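Aminomethyltransferase (Bartonella henselae, PDB 3GIR) belongs to the aminomethyltransferase family and combines a folate-binding domain with a C-terminal barrel domain. Local coordinates at residues 61-65 / 66-70. Numbering follows the deposited sequence.
Sequences YPLGV and LKEHL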
# COMPACT_ATOMS: atom_id res chain seq x y z
N TYR A 61 3.07 16.43 -11.69
CA TYR A 61 3.76 17.71 -11.63
C TYR A 61 4.29 18.03 -13.02
O TYR A 61 4.18 17.23 -13.97
CB TYR A 61 4.85 17.63 -10.60
CG TYR A 61 4.34 17.46 -9.20
CD1 TYR A 61 4.15 18.53 -8.34
CD2 TYR A 61 4.08 16.19 -8.72
CE1 TYR A 61 3.76 18.34 -7.03
CE2 TYR A 61 3.66 15.99 -7.42
CZ TYR A 61 3.54 17.04 -6.57
OH TYR A 61 3.09 16.80 -5.27
N PRO A 62 4.86 19.22 -13.20
CA PRO A 62 5.40 19.51 -14.54
C PRO A 62 6.45 18.52 -15.04
O PRO A 62 6.50 18.25 -16.27
CB PRO A 62 5.92 20.95 -14.39
CG PRO A 62 5.05 21.50 -13.33
CD PRO A 62 4.90 20.38 -12.31
N LEU A 63 7.18 17.86 -14.13
CA LEU A 63 8.13 16.84 -14.55
C LEU A 63 7.42 15.71 -15.35
O LEU A 63 7.91 15.27 -16.41
CB LEU A 63 8.85 16.25 -13.34
CG LEU A 63 9.89 15.19 -13.56
CD1 LEU A 63 10.96 15.70 -14.58
CD2 LEU A 63 10.50 14.72 -12.22
N GLY A 64 6.25 15.30 -14.87
CA GLY A 64 5.34 14.45 -15.61
C GLY A 64 5.38 13.01 -15.16
O GLY A 64 6.39 12.52 -14.59
N VAL A 65 4.31 12.30 -15.45
CA VAL A 65 4.11 10.95 -14.90
C VAL A 65 5.27 10.00 -15.27
O VAL A 65 5.71 9.19 -14.42
CB VAL A 65 2.66 10.43 -15.23
CG1 VAL A 65 2.48 10.11 -16.75
CG2 VAL A 65 2.30 9.26 -14.32
N LEU A 66 5.78 10.07 -16.50
CA LEU A 66 6.88 9.21 -16.91
C LEU A 66 8.19 9.52 -16.16
O LEU A 66 8.80 8.59 -15.57
CB LEU A 66 7.06 9.28 -18.43
CG LEU A 66 5.88 8.91 -19.31
CD1 LEU A 66 6.23 9.18 -20.82
CD2 LEU A 66 5.46 7.46 -19.07
N LYS A 67 8.62 10.76 -16.19
CA LYS A 67 9.89 11.16 -15.62
C LYS A 67 9.85 11.12 -14.08
O LYS A 67 10.85 10.87 -13.42
CB LYS A 67 10.42 12.48 -16.15
CG LYS A 67 10.94 12.41 -17.61
CD LYS A 67 11.39 13.74 -18.09
CE LYS A 67 11.94 13.60 -19.53
NZ LYS A 67 11.95 14.98 -20.16
N GLU A 68 8.69 11.30 -13.48
CA GLU A 68 8.56 11.21 -12.02
C GLU A 68 8.79 9.76 -11.58
O GLU A 68 9.49 9.44 -10.61
CB GLU A 68 7.14 11.68 -11.56
CG GLU A 68 6.90 13.17 -11.64
CD GLU A 68 5.41 13.58 -11.57
OE1 GLU A 68 4.65 13.00 -10.79
OE2 GLU A 68 5.01 14.50 -12.27
N HIS A 69 8.16 8.84 -12.32
CA HIS A 69 8.40 7.41 -12.11
C HIS A 69 9.87 7.06 -12.22
O HIS A 69 10.50 6.44 -11.31
CB HIS A 69 7.52 6.61 -13.08
CG HIS A 69 7.67 5.12 -12.96
ND1 HIS A 69 6.64 4.29 -12.56
CD2 HIS A 69 8.74 4.32 -13.21
CE1 HIS A 69 7.08 3.04 -12.56
NE2 HIS A 69 8.36 3.02 -12.93
N LEU A 70 10.45 7.40 -13.38
CA LEU A 70 11.85 7.10 -13.62
C LEU A 70 12.76 7.78 -12.61
O LEU A 70 13.71 7.15 -12.16
CB LEU A 70 12.23 7.43 -15.08
CG LEU A 70 11.52 6.60 -16.16
CD1 LEU A 70 11.74 7.29 -17.57
CD2 LEU A 70 11.86 5.12 -16.16
O HOH W 1 7.35 12.88 -17.89
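Glu68 turns back from the first turn of its helix to grip the loop that leads into it, with Gly64 as N-cap. Its CB lies 3.2 Å from Gly64 O, the same carbonyl that accepts the Glu68 backbone N at 2.8 Å in the first i to i+4 bond of the helix. CG, anti to the Glu68 carbonyl carbon (chi1 -73°), lies 3.1 Å from Gly64 O, with Leu63 CD2 at 4.0 Å as its apolar neighbour. Glu68 CD is 3.3 Å from Gly64 O, so CB, CG and CD all lie against that one carbonyl oxygen. At the tip, OE2 accepts two loop amides: Tyr61 N at 2.8 Å on its syn side, with a fairly straight N-H...O angle of 161°, and Gly64 N at 3.0 Å on its anti side, more bent at 132°. The two donors come from opposite faces of the carboxylate plane, and OE2 is also hydrogen-bonded to Thr60 OG1. OE1 lies at the Tyr61 ring edge, in plane, and is hydrogen-bonded to Gly247 N. Partners on both oxygens should restrict carboxylate rotation. Beside it, Leu63 CD1 packs 3.6 Å from Lys67 CB, while a water joins Leu63 O to Lys67 N. The contact closes the loop between strand 55-60 and helix 65-74, and the Thr60 hydrogen bond extends it to the strand's end; Val65 touches Ala249 and Glu68 touches Ala250 of helix 248-257, and the Tyr61 ring meets Trp245 nearly parallel.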